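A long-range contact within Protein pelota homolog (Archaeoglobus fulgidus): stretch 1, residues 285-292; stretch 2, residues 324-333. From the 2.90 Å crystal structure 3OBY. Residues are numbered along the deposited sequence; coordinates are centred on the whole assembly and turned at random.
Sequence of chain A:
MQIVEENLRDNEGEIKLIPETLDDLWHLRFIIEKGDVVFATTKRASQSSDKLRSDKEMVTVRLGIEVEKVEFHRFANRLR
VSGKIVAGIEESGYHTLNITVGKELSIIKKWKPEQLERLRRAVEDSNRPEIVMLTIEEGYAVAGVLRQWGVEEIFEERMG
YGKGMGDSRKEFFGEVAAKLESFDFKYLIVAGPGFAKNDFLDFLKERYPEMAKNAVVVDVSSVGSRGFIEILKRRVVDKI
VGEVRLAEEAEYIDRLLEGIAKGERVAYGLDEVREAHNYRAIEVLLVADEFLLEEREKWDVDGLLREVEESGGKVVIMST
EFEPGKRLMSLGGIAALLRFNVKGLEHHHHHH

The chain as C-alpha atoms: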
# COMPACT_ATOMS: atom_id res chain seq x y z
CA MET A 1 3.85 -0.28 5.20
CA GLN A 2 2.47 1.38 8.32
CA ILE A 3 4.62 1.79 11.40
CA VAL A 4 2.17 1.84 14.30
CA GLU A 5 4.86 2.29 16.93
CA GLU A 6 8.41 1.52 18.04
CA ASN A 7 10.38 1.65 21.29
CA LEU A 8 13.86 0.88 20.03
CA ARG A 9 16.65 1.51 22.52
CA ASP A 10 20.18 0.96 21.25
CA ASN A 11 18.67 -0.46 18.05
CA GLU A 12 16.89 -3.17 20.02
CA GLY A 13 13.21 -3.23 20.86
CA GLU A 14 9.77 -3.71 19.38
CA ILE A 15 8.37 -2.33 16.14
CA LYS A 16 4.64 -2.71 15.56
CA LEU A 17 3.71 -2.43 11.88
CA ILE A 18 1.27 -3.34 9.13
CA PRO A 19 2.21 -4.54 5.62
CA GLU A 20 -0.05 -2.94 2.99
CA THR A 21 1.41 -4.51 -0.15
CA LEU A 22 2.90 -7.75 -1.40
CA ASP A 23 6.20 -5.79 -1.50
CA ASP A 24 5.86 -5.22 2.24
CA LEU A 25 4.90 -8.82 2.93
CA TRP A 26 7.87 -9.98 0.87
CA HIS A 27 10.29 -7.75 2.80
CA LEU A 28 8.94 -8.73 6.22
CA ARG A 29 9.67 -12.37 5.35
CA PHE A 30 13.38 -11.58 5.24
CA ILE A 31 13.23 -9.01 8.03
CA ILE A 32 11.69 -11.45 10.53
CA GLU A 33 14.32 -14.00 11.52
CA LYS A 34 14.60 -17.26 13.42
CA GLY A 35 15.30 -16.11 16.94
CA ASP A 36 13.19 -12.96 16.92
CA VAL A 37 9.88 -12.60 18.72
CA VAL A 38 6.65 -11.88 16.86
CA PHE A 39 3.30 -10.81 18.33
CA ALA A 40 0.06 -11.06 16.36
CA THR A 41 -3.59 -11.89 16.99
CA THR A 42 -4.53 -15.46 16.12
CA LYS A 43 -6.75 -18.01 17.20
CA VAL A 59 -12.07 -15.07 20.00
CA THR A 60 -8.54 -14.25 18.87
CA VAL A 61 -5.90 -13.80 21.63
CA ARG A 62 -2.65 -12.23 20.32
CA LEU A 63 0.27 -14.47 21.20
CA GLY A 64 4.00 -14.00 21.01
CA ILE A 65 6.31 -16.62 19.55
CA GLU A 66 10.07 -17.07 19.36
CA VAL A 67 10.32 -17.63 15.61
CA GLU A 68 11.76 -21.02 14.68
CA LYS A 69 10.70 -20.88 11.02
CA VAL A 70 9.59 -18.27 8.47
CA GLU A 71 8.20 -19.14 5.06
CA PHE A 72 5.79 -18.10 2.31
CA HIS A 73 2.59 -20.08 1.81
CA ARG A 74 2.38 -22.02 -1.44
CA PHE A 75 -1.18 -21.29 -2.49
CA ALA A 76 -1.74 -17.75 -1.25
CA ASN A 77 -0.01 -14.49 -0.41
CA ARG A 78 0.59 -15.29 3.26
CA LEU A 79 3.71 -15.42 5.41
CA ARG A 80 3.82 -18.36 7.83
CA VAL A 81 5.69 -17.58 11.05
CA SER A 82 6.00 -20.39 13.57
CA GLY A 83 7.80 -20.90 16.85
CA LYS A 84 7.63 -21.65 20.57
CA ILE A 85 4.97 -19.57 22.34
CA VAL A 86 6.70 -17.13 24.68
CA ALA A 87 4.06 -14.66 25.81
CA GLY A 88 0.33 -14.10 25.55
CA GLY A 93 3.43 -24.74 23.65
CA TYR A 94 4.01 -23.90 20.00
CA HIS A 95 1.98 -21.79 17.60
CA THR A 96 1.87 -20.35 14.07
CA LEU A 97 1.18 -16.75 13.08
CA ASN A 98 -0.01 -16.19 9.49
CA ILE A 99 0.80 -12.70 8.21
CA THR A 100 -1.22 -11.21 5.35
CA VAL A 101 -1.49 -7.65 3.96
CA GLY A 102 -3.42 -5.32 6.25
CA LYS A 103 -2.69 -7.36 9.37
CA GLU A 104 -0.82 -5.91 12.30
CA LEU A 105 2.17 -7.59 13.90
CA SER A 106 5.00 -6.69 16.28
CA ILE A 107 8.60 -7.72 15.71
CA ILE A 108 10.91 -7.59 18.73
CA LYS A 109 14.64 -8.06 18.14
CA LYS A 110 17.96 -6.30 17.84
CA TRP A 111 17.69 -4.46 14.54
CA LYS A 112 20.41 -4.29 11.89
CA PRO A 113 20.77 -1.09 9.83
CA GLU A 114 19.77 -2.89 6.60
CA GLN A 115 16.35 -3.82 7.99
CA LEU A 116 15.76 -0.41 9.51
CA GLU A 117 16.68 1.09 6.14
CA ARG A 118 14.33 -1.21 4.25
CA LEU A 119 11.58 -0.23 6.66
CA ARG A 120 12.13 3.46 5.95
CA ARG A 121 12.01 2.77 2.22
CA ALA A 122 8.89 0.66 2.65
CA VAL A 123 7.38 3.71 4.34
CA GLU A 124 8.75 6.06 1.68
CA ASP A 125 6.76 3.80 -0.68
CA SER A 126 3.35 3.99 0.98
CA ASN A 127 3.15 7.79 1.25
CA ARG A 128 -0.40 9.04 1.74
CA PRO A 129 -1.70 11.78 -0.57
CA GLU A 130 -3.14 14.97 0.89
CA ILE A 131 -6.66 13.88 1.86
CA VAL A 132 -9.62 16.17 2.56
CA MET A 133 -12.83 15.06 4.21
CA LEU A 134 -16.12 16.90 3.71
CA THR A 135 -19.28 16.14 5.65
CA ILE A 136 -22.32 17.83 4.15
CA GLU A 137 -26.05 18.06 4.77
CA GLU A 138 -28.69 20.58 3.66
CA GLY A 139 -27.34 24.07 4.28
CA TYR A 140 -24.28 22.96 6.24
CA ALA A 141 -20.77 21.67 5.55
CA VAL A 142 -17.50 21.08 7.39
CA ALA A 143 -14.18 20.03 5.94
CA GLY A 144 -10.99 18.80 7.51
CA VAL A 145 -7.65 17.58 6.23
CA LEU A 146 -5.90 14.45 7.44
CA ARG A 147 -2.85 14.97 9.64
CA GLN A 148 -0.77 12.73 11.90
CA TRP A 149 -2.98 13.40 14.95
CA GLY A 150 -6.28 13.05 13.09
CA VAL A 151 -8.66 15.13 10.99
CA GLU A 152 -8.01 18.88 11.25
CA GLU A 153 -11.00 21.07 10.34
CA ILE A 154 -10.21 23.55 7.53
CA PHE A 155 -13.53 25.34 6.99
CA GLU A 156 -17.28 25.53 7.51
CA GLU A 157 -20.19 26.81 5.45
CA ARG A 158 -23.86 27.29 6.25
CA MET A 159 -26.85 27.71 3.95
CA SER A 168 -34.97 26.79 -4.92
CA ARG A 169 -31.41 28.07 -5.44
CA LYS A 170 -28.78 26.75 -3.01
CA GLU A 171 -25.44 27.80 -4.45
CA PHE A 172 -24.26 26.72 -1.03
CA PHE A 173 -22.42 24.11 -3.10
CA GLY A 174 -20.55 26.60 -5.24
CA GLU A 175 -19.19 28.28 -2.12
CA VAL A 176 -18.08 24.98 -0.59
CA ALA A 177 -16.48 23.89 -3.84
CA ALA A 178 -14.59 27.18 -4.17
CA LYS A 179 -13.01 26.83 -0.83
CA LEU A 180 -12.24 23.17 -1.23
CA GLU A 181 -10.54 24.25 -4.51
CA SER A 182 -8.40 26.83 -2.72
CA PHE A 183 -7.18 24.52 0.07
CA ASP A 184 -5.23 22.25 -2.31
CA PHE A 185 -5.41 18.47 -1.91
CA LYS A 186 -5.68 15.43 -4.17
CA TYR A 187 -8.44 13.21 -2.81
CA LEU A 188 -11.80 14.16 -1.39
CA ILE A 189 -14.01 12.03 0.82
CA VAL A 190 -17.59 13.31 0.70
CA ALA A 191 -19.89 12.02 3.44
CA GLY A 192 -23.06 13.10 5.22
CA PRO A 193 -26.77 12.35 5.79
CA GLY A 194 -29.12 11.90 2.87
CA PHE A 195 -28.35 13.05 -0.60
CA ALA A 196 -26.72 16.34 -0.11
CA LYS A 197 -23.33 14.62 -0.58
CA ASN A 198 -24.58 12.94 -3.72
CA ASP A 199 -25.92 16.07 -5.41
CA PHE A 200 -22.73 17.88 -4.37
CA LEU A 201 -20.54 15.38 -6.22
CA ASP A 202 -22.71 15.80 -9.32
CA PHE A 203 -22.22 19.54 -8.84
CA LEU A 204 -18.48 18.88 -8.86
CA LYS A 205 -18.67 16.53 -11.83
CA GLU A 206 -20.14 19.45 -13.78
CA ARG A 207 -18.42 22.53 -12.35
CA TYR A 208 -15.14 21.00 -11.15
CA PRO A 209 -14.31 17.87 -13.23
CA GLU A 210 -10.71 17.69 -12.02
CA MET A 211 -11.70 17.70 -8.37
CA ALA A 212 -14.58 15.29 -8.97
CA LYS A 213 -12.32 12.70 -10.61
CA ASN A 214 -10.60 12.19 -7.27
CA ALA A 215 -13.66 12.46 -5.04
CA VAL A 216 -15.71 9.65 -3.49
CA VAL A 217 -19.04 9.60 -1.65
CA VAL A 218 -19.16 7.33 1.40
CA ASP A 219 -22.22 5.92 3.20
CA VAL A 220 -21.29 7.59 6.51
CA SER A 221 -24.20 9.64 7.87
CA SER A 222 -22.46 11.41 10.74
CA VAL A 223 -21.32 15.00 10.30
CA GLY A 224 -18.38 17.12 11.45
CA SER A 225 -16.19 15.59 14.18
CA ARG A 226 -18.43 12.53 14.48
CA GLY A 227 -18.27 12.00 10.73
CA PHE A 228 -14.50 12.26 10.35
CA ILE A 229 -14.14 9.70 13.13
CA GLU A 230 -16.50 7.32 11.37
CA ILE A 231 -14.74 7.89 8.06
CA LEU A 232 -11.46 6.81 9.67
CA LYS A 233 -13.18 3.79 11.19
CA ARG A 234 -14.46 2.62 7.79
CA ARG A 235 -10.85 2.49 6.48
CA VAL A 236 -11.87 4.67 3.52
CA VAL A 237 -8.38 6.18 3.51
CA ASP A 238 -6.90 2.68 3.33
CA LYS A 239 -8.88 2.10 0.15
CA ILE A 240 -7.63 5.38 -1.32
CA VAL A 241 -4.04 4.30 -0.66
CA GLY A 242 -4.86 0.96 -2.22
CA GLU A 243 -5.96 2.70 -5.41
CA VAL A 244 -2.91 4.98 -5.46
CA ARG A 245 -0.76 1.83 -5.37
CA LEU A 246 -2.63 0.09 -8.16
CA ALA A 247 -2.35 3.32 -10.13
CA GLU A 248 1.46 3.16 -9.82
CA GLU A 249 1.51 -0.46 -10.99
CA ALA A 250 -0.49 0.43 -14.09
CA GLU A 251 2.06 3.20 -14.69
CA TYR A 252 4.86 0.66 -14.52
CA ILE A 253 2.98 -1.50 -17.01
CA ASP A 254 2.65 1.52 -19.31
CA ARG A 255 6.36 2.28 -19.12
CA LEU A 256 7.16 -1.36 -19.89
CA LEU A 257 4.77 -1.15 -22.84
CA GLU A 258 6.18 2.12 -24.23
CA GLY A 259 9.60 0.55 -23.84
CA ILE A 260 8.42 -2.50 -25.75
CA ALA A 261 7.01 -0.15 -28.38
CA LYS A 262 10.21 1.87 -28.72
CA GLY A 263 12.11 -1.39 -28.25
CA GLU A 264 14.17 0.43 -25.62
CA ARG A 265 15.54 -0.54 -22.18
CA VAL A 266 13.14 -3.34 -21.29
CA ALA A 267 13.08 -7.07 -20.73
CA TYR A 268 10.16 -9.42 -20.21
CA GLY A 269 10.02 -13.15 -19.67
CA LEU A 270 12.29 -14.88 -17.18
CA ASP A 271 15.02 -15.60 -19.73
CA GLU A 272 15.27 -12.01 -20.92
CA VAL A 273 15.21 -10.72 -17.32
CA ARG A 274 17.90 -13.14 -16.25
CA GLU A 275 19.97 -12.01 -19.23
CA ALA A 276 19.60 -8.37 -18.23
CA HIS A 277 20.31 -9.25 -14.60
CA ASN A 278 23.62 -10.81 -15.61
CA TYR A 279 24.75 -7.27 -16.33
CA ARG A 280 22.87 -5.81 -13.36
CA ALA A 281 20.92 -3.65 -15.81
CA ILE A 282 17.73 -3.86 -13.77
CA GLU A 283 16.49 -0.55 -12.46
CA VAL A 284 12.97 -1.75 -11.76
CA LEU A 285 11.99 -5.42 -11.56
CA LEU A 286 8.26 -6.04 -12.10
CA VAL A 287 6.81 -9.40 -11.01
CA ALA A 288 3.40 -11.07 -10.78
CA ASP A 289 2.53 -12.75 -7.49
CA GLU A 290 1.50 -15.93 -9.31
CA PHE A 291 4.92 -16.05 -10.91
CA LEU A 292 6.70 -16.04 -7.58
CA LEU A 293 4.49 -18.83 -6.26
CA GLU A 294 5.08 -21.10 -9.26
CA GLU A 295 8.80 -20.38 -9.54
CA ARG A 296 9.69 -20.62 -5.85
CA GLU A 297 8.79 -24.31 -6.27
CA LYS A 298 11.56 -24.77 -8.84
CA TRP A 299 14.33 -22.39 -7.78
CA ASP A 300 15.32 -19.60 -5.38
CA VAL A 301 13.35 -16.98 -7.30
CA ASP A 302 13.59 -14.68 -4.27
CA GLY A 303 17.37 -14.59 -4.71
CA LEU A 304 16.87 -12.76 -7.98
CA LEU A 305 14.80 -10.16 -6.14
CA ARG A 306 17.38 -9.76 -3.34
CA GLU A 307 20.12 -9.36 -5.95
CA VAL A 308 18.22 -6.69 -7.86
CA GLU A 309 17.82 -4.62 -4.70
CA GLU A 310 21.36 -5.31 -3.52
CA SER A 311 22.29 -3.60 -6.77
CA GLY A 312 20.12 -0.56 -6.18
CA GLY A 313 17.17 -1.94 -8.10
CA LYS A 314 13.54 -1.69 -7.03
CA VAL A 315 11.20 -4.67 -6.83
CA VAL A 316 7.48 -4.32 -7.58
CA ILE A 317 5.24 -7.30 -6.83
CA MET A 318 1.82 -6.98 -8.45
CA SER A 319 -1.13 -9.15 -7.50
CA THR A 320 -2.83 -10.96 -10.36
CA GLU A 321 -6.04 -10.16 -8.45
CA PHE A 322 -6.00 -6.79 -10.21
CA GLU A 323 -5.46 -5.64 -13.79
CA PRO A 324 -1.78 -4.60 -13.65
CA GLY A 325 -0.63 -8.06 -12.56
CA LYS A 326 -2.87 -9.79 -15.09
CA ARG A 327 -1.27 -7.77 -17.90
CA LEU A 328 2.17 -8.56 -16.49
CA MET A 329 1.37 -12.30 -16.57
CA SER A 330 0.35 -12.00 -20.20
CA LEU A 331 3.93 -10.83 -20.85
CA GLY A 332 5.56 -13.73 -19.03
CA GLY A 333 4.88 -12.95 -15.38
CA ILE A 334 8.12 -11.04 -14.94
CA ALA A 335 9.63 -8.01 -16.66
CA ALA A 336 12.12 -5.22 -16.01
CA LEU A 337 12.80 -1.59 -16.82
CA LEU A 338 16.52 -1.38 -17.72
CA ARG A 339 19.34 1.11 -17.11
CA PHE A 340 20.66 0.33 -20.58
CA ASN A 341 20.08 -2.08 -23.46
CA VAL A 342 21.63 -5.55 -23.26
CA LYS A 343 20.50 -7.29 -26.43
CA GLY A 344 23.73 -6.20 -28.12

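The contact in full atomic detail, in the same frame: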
# COMPACT_ATOMS: atom_id res chain seq x y z
N LEU A 285 12.43 -4.06 -11.28
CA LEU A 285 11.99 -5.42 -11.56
C LEU A 285 10.50 -5.52 -11.27
O LEU A 285 10.07 -5.23 -10.16
CB LEU A 285 12.73 -6.42 -10.68
CG LEU A 285 12.35 -7.89 -10.91
CD1 LEU A 285 12.88 -8.35 -12.27
CD2 LEU A 285 12.93 -8.77 -9.82
N LEU A 286 9.71 -5.91 -12.27
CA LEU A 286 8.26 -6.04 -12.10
C LEU A 286 7.90 -7.53 -12.09
O LEU A 286 8.27 -8.26 -12.99
CB LEU A 286 7.52 -5.35 -13.24
CG LEU A 286 7.85 -3.89 -13.56
CD1 LEU A 286 6.95 -3.46 -14.72
CD2 LEU A 286 7.64 -2.99 -12.34
N VAL A 287 7.15 -7.98 -11.08
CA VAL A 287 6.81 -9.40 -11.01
C VAL A 287 5.39 -9.68 -10.54
O VAL A 287 4.87 -9.00 -9.66
CB VAL A 287 7.81 -10.17 -10.08
CG1 VAL A 287 7.62 -9.75 -8.63
CG2 VAL A 287 7.65 -11.66 -10.26
N ALA A 288 4.77 -10.69 -11.14
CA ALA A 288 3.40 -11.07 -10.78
C ALA A 288 3.45 -12.07 -9.62
O ALA A 288 4.26 -12.99 -9.61
CB ALA A 288 2.68 -11.69 -11.97
N ASP A 289 2.56 -11.87 -8.65
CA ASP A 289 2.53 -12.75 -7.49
C ASP A 289 2.44 -14.22 -7.87
O ASP A 289 3.13 -15.06 -7.27
CB ASP A 289 1.40 -12.34 -6.54
CG ASP A 289 0.02 -12.48 -7.16
OD1 ASP A 289 -0.09 -12.46 -8.40
OD2 ASP A 289 -0.95 -12.60 -6.39
N GLU A 290 1.63 -14.54 -8.87
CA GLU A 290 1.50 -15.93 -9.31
C GLU A 290 2.84 -16.48 -9.75
O GLU A 290 3.16 -17.65 -9.52
CB GLU A 290 0.51 -16.05 -10.47
CG GLU A 290 -0.94 -16.12 -10.07
CD GLU A 290 -1.85 -16.28 -11.29
OE1 GLU A 290 -1.48 -17.07 -12.19
OE2 GLU A 290 -2.91 -15.62 -11.33
N PHE A 291 3.62 -15.64 -10.42
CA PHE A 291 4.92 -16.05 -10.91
C PHE A 291 5.81 -16.49 -9.77
O PHE A 291 6.45 -17.54 -9.83
CB PHE A 291 5.60 -14.90 -11.66
CG PHE A 291 6.92 -15.26 -12.27
CD1 PHE A 291 6.97 -15.93 -13.48
CD2 PHE A 291 8.12 -14.91 -11.65
CE1 PHE A 291 8.19 -16.24 -14.08
CE2 PHE A 291 9.34 -15.21 -12.23
CZ PHE A 291 9.38 -15.88 -13.45
N LEU A 292 5.87 -15.68 -8.71
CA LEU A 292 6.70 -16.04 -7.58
C LEU A 292 6.30 -17.39 -7.01
O LEU A 292 7.15 -18.25 -6.77
CB LEU A 292 6.62 -14.97 -6.48
CG LEU A 292 7.28 -13.63 -6.82
CD1 LEU A 292 7.05 -12.68 -5.67
CD2 LEU A 292 8.76 -13.84 -7.07
N PRO A 324 -3.22 -4.68 -13.38
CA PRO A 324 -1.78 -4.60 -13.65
C PRO A 324 -1.03 -5.94 -13.65
O PRO A 324 -0.24 -6.22 -14.54
CB PRO A 324 -1.29 -3.63 -12.58
CG PRO A 324 -2.47 -2.69 -12.45
CD PRO A 324 -3.64 -3.65 -12.41
N GLY A 325 -1.30 -6.77 -12.64
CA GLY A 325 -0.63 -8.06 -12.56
C GLY A 325 -1.08 -9.02 -13.65
O GLY A 325 -0.29 -9.86 -14.11
N LYS A 326 -2.34 -8.93 -14.04
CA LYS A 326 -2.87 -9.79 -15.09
C LYS A 326 -2.13 -9.47 -16.40
O LYS A 326 -1.69 -10.37 -17.12
CB LYS A 326 -4.37 -9.54 -15.28
CG LYS A 326 -5.25 -9.94 -14.11
CD LYS A 326 -6.71 -9.72 -14.47
CE LYS A 326 -7.66 -10.46 -13.55
NZ LYS A 326 -7.52 -10.04 -12.13
N ARG A 327 -1.98 -8.18 -16.70
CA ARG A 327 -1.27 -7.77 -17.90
C ARG A 327 0.15 -8.32 -17.80
O ARG A 327 0.65 -8.95 -18.73
CB ARG A 327 -1.21 -6.23 -18.01
CG ARG A 327 -2.55 -5.50 -18.08
CD ARG A 327 -3.38 -5.92 -19.28
NE ARG A 327 -4.18 -7.11 -19.01
CZ ARG A 327 -5.38 -7.09 -18.43
NH1 ARG A 327 -6.04 -8.23 -18.22
NH2 ARG A 327 -5.91 -5.94 -18.05
N LEU A 328 0.80 -8.10 -16.67
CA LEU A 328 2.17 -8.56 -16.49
C LEU A 328 2.33 -10.06 -16.78
O LEU A 328 3.31 -10.49 -17.40
CB LEU A 328 2.65 -8.21 -15.08
CG LEU A 328 4.10 -8.60 -14.75
CD1 LEU A 328 5.02 -8.11 -15.87
CD2 LEU A 328 4.52 -8.01 -13.41
N MET A 329 1.35 -10.85 -16.34
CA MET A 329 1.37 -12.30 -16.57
C MET A 329 1.33 -12.57 -18.07
O MET A 329 2.04 -13.44 -18.57
CB MET A 329 0.15 -12.97 -15.93
CG MET A 329 0.24 -13.17 -14.43
SD MET A 329 1.63 -14.21 -13.91
CE MET A 329 0.96 -15.82 -14.09
N SER A 330 0.48 -11.83 -18.77
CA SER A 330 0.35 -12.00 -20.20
C SER A 330 1.71 -11.83 -20.89
O SER A 330 1.93 -12.41 -21.94
CB SER A 330 -0.66 -11.00 -20.77
OG SER A 330 -1.97 -11.39 -20.45
N LEU A 331 2.60 -11.05 -20.29
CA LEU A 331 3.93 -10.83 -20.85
C LEU A 331 4.99 -11.77 -20.29
O LEU A 331 6.18 -11.55 -20.51
CB LEU A 331 4.37 -9.39 -20.62
CG LEU A 331 3.62 -8.35 -21.44
CD1 LEU A 331 3.97 -6.95 -20.97
CD2 LEU A 331 3.98 -8.55 -22.90
N GLY A 332 4.58 -12.81 -19.58
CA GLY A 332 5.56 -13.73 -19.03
C GLY A 332 5.66 -13.77 -17.51
O GLY A 332 6.47 -14.52 -16.97
N GLY A 333 4.85 -12.96 -16.83
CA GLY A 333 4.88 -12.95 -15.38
C GLY A 333 6.02 -12.20 -14.72
O GLY A 333 6.04 -12.00 -13.50

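Stretch 1 is the end of a strand, residues 285-288, that runs straight into a helix. Stretch 2 is the end of a helix, to Ser-330, and the loop that follows, to Gly-333. The strand and the helix of stretch 2 cross nearly at right angles, at 98°, with their axes 7.7 Å apart at the closest. The contact is small, burying 376 Å² over both sides. Apolar packing is joined by one backbone hydrogen bond.

Leu-285 is buried but does not reach stretch 2. Leu-286 points sideways, and its CB lies 4.0 Å from CD2 of Leu-328. Leu-328 points toward stretch 1 with chi1 t and chi2 p, which lays CD2 against the strand backbone. CD2 of Leu-328 is 3.4 Å from C of Val-287 and 3.5 Å from N of Ala-288. A branched apolar side chain suits this buried place.

Val-287 points away from stretch 2. Even so, its CG2 comes within 3.6 Å of O of Gly-333.

Ala-288 is the most covered residue of stretch 1. Its N donates the one hydrogen bond between the stretches, to O of Gly-333, at 3.0 Å. The N-H...O angle of 170° is nearly straight. This bond ties the end of the strand to the loop after the helix. The CB of Ala-288 points toward stretch 2 and sits 3.3 Å from SD of Met-329 and 4.1 Å from O of Gly-325. The contact with SD is tight, and the side chain of Ala-288 is short. Ala-288 also holds the N-cap position, and its O accepts the N-H of Leu-292, with N of Leu-292 3.3 Å from O of Ala-288.

Asp-289 makes no contact across. Its OD1 instead accepts a weak hydrogen bond from N of Glu-290, at 2.7 Å.

Glu-290 is exposed and points toward stretch 2. Its OE1 lies 3.3 Å from CE of Met-329. The CA-to-CB bond of Met-329 points sideways to stretch 1, but with all three chi angles m its end comes nearer. The long, flexible side chain can thus meet both Ala-288 and Glu-290.

Phe-291 is buried and points toward stretch 2. Its CB is 3.5 Å from O of Gly-333, and its CE1 is 3.8 Å from O of Gly-332. Gly-333 has no room for a side chain, since an ideal CB would fall 2.9 Å from CD1 of Phe-291. Positive phi also favours glycine here. At Gly-332 the backbone angles alone call for glycine. N of Gly-333 donates a hydrogen bond to O of Leu-328 at 3.0 Å, tying the loop to the helix. Leu-292 does not reach stretch 2.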